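Local coordinates for relaxosome protein TraM (Escherichia coli, PDB 4QPO) that binds plasmid DNA specifically through a ribbon-helix-helix domain and, as part of the relaxosome, supports conjugative DNA transfer by facilitating the cut at the nic site, at the interface of chains A and B. Numbering follows the deposited sequence. Chains: chain A/B, Relaxosome protein TraM.

Contact 1 and contact 2 belong to one two-fold symmetric interface, and the centres of their C-alpha atoms lie about 16 Å apart. In contact 2 the N-terminal strands 2-6 pair as an antiparallel ribbon against the helices of both chains; in contact 1 helices 9-23 and 34-52 of chain A receive the C-terminal part of helix 34-49 of chain B and the turn after it. That helix also serves contact 2 through B:Phe34, as helix 34-52 serves both through A:Leu41 and A:Leu42. Repeated by symmetry, the contacts join two chains into an N-terminal DNA-binding unit of the longer, homotetrameric protein.

Contact 1: the interface of chains A and B. Residues chain A 11, 14-15, 41; chain B 43, 46, 50.
B:Leu46 reaches from helix 34-49 of chain B between two helices of chain A, and both of its methyls find apolar partners there. Its CG is anti to the backbone N (chi1 -169°), which carries the branched tip towards chain A. CD1 meets the CD1 methyl of A:Leu41 at 3.6 Å and, on the same side, CD1 of A:Ile15 at 3.8 Å; both side chains cross it obliquely. The other methyl, CD2, rests against CB of A:Lys14 at 3.8 Å and near CA of A:Ala11. A forked leucine suits this place, since each branch can serve a different neighbour. The lone methyl of alanine suits position 11, where the backbone itself lies near the leucine: the carboxylate oxygen OE2 of B:Glu43 is 3.5 Å from A:Ala11 CB, a van der Waals contact farther out, away from B:Leu46.

At the rim, A:Lys14 bends at chi2 and chi3 and crosses B:Glu50 at about a right angle. Its amino nitrogen NZ forms a long salt bridge, 3.7 Å to OE2 of B:Glu50, a loose electrostatic pairing rather than a hydrogen bond. Lysine thus offers its CB to the leucine and its outer chain to the glutamate, whose chain extends beyond CG to meet it. The site fastens the end of one chain's second helix to both helices of its partner, and so should steady the two-chain ribbon-helix-helix unit of the tetrameric protein.

Contact 2: the interface of chains A and B. Residues chain A 1-3, 42; chain B 5-7, 12, 15, 34.
A:Val3 and B:Leu5 pair in the antiparallel ribbon of this ribbon-helix-helix domain, the fold in which paired N-terminal strands form the DNA-reading element; their side chains lie side by side, pointing the same way. The backbone N of A:Val3 gives a hydrogen bond of 2.6 Å to O of B:Leu5, and B:Leu5 N returns one to A:Val3 O. Farther along, A:Ala1 and B:Ile7 also exchange backbone bonds; B:Ile7 N to A:Ala1 O is 2.7 Å, whereas A:Ala1 N approaches B:Ile7 O with a 17° tilt from the carbonyl plane.

A:Lys2, paired with B:Tyr6, extends over the tyrosine. CG stands anti to the backbone N (chi1 -170°), and the remaining chain is straight. CB lies 3.9 Å from the ring carbon CE2; CG sits over one face, displaced towards the rim, in a CH-pi contact 4.0 Å from the centroid. CD has moved on to CZ and the phenol oxygen OH, CE is 3.8 Å from that OH, and the amino nitrogen NZ ends beyond it at 4.0 Å. A long, flexible lysine can cover an aromatic ring with methylenes while carrying its charge to the tip.

On the ribbon's opposite side, apolar residues pack together, valine and isoleucine being compact enough for a strand and its end. A:Val3 CG1 comes to the rim of B:Phe34 at CE1, 3.4 Å away, and also nears CD1 of B:Ile7, crossing both side chains at about a right angle. Within chain B, B:Ile15 CG2 lies over one face of that phenylalanine, towards the rim. B:Ile7 CG2 meets CD2 of A:Leu42, tying the residue just past the strand to helix 34-52 of chain A, and the small CB of A:Ala1 sits over the CG-CD1 side of the B:Tyr12 ring, 3.5 Å from CD1.

Contact 1: the interface of chains A and B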
loop_
_atom_site.group_PDB
_atom_site.type_symbol
_atom_site.label_atom_id
_atom_site.label_comp_id
_atom_site.label_asym_id
_atom_site.label_seq_id
_atom_site.Cartn_x
_atom_site.Cartn_y
_atom_site.Cartn_z
ATOM N N ALA A 11 1.759 -10.143 -12.443
ATOM C CA ALA A 11 2.722 -9.227 -11.836
ATOM C C ALA A 11 3.802 -8.848 -12.838
ATOM O O ALA A 11 4.095 -7.673 -13.029
ATOM C CB ALA A 11 3.345 -9.845 -10.593
ATOM N N LYS A 14 2.581 -6.361 -15.295
ATOM C CA LYS A 14 2.372 -5.040 -14.712
ATOM C C LYS A 14 3.691 -4.269 -14.603
ATOM O O LYS A 14 3.711 -3.054 -14.791
ATOM C CB LYS A 14 1.709 -5.142 -13.325
ATOM C CG LYS A 14 0.294 -5.709 -13.311
ATOM C CD LYS A 14 -0.707 -4.720 -13.872
ATOM C CE LYS A 14 -0.602 -3.363 -13.171
ATOM N NZ LYS A 14 -1.760 -2.469 -13.492
ATOM N N ILE A 15 4.784 -4.963 -14.290
ATOM C CA ILE A 15 6.093 -4.309 -14.247
ATOM C C ILE A 15 6.475 -3.736 -15.614
ATOM O O ILE A 15 6.994 -2.627 -15.708
ATOM C CB ILE A 15 7.226 -5.260 -13.814
ATOM C CG1 ILE A 15 6.806 -6.129 -12.631
ATOM C CG2 ILE A 15 8.484 -4.454 -13.498
ATOM C CD1 ILE A 15 6.361 -5.342 -11.461
ATOM N N LEU A 41 10.015 -1.716 -6.285
ATOM C CA LEU A 41 8.704 -2.112 -5.808
ATOM C C LEU A 41 8.797 -2.990 -4.563
ATOM O O LEU A 41 7.913 -2.939 -3.692
ATOM C CB LEU A 41 7.936 -2.828 -6.910
ATOM C CG LEU A 41 7.398 -1.953 -8.035
ATOM C CD1 LEU A 41 6.898 -2.847 -9.127
ATOM C CD2 LEU A 41 6.279 -1.039 -7.525
ATOM N N GLU B 43 4.719 -7.836 -4.739
ATOM C CA GLU B 43 3.301 -7.670 -5.089
ATOM C C GLU B 43 2.642 -6.535 -4.298
ATOM O O GLU B 43 1.813 -5.798 -4.843
ATOM C CB GLU B 43 2.516 -8.962 -4.847
ATOM C CG GLU B 43 2.926 -10.157 -5.707
ATOM C CD GLU B 43 1.950 -10.444 -6.843
ATOM O OE1 GLU B 43 0.887 -9.772 -6.917
ATOM O OE2 GLU B 43 2.251 -11.343 -7.675
ATOM N N LEU B 46 3.674 -3.305 -5.670
ATOM C CA LEU B 46 2.999 -3.116 -6.935
ATOM C C LEU B 46 1.545 -2.638 -6.772
ATOM O O LEU B 46 1.104 -1.734 -7.492
ATOM C CB LEU B 46 3.034 -4.413 -7.729
ATOM C CG LEU B 46 2.600 -4.362 -9.184
ATOM C CD1 LEU B 46 3.430 -3.374 -9.977
ATOM C CD2 LEU B 46 2.744 -5.759 -9.753
ATOM N N GLU B 50 0.270 1.131 -8.057
ATOM C CA GLU B 50 -0.881 1.187 -8.961
ATOM C C GLU B 50 -1.964 2.203 -8.572
ATOM O O GLU B 50 -2.757 2.610 -9.414
ATOM C CB GLU B 50 -1.527 -0.191 -9.064
ATOM C CG GLU B 50 -0.824 -1.163 -9.983
ATOM C CD GLU B 50 -1.449 -2.542 -9.900
ATOM O OE1 GLU B 50 -2.644 -2.628 -9.553
ATOM O OE2 GLU B 50 -0.745 -3.538 -10.149
#

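Contact 2: the interface of chains A and B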
loop_
_atom_site.group_PDB
_atom_site.type_symbol
_atom_site.label_atom_id
_atom_site.label_comp_id
_atom_site.label_asym_id
_atom_site.label_seq_id
_atom_site.Cartn_x
_atom_site.Cartn_y
_atom_site.Cartn_z
ATOM N N ALA A 1 22.697 -8.136 -1.650
ATOM C CA ALA A 1 22.234 -9.517 -1.533
ATOM C C ALA A 1 21.415 -9.912 -2.751
ATOM O O ALA A 1 20.602 -9.121 -3.238
ATOM C CB ALA A 1 21.405 -9.703 -0.275
ATOM N N LYS A 2 21.619 -11.141 -3.216
ATOM C CA LYS A 2 20.932 -11.666 -4.379
ATOM C C LYS A 2 19.694 -12.437 -3.919
ATOM O O LYS A 2 19.779 -13.247 -2.988
ATOM C CB LYS A 2 21.846 -12.575 -5.196
ATOM C CG LYS A 2 21.265 -12.953 -6.553
ATOM C CD LYS A 2 22.143 -13.934 -7.315
ATOM C CE LYS A 2 21.587 -14.213 -8.711
ATOM N NZ LYS A 2 22.480 -15.119 -9.506
ATOM N N VAL A 3 18.558 -12.204 -4.571
ATOM C CA VAL A 3 17.345 -12.975 -4.242
ATOM C C VAL A 3 16.711 -13.585 -5.487
ATOM O O VAL A 3 16.807 -13.043 -6.588
ATOM C CB VAL A 3 16.276 -12.113 -3.509
ATOM C CG1 VAL A 3 16.838 -11.562 -2.251
ATOM C CG2 VAL A 3 15.813 -10.974 -4.359
ATOM N N LEU A 42 9.881 -3.758 -4.467
ATOM C CA LEU A 42 10.112 -4.647 -3.333
ATOM C C LEU A 42 10.466 -3.843 -2.083
ATOM O O LEU A 42 10.016 -4.155 -0.972
ATOM C CB LEU A 42 11.228 -5.655 -3.658
ATOM C CG LEU A 42 11.777 -6.563 -2.545
ATOM C CD1 LEU A 42 10.691 -7.303 -1.822
ATOM C CD2 LEU A 42 12.723 -7.546 -3.147
ATOM N N LEU B 5 17.178 -10.915 -8.568
ATOM C CA LEU B 5 17.315 -9.537 -8.172
ATOM C C LEU B 5 18.379 -9.348 -7.102
ATOM O O LEU B 5 18.492 -10.162 -6.192
ATOM C CB LEU B 5 15.963 -9.042 -7.663
ATOM C CG LEU B 5 15.720 -7.547 -7.584
ATOM C CD1 LEU B 5 16.060 -6.911 -8.928
ATOM C CD2 LEU B 5 14.247 -7.328 -7.231
ATOM N N TYR B 6 19.147 -8.268 -7.218
ATOM C CA TYR B 6 20.046 -7.846 -6.156
ATOM C C TYR B 6 19.382 -6.731 -5.344
ATOM O O TYR B 6 18.969 -5.718 -5.895
ATOM C CB TYR B 6 21.378 -7.398 -6.734
ATOM C CG TYR B 6 22.181 -8.522 -7.314
ATOM C CD1 TYR B 6 21.829 -9.097 -8.544
ATOM C CD2 TYR B 6 23.298 -9.017 -6.653
ATOM C CE1 TYR B 6 22.575 -10.140 -9.085
ATOM C CE2 TYR B 6 24.041 -10.051 -7.184
ATOM C CZ TYR B 6 23.680 -10.606 -8.403
ATOM O OH TYR B 6 24.416 -11.637 -8.933
ATOM N N ILE B 7 19.215 -6.954 -4.042
ATOM C CA ILE B 7 18.582 -5.964 -3.184
ATOM C C ILE B 7 19.612 -5.426 -2.179
ATOM O O ILE B 7 20.716 -5.969 -2.063
ATOM C CB ILE B 7 17.356 -6.544 -2.442
ATOM C CG1 ILE B 7 17.772 -7.616 -1.432
ATOM C CG2 ILE B 7 16.342 -7.103 -3.443
ATOM C CD1 ILE B 7 16.597 -8.169 -0.615
ATOM N N TYR B 12 17.493 -6.876 2.695
ATOM C CA TYR B 12 17.792 -8.262 3.030
ATOM C C TYR B 12 17.650 -8.546 4.537
ATOM O O TYR B 12 16.987 -9.505 4.937
ATOM C CB TYR B 12 19.190 -8.578 2.567
ATOM C CG TYR B 12 19.694 -9.951 2.904
ATOM C CD1 TYR B 12 19.304 -11.051 2.158
ATOM C CD2 TYR B 12 20.569 -10.147 3.957
ATOM C CE1 TYR B 12 19.777 -12.307 2.452
ATOM C CE2 TYR B 12 21.048 -11.396 4.253
ATOM C CZ TYR B 12 20.642 -12.476 3.497
ATOM O OH TYR B 12 21.114 -13.731 3.796
ATOM N N ILE B 15 13.900 -8.304 5.606
ATOM C CA ILE B 15 13.137 -9.499 5.252
ATOM C C ILE B 15 13.515 -10.673 6.163
ATOM O O ILE B 15 12.638 -11.395 6.611
ATOM C CB ILE B 15 13.348 -9.862 3.777
ATOM C CG1 ILE B 15 12.863 -8.691 2.919
ATOM C CG2 ILE B 15 12.541 -11.135 3.429
ATOM C CD1 ILE B 15 13.142 -8.827 1.439
ATOM N N PHE B 34 12.067 -17.100 2.607
ATOM C CA PHE B 34 12.575 -15.790 2.237
ATOM C C PHE B 34 11.986 -15.395 0.868
ATOM O O PHE B 34 11.385 -14.336 0.712
ATOM C CB PHE B 34 14.098 -15.781 2.174
ATOM C CG PHE B 34 14.670 -14.409 1.987
ATOM C CD1 PHE B 34 14.631 -13.794 0.747
ATOM C CD2 PHE B 34 15.219 -13.718 3.064
ATOM C CE1 PHE B 34 15.136 -12.526 0.572
ATOM C CE2 PHE B 34 15.726 -12.447 2.895
ATOM C CZ PHE B 34 15.679 -11.844 1.650
#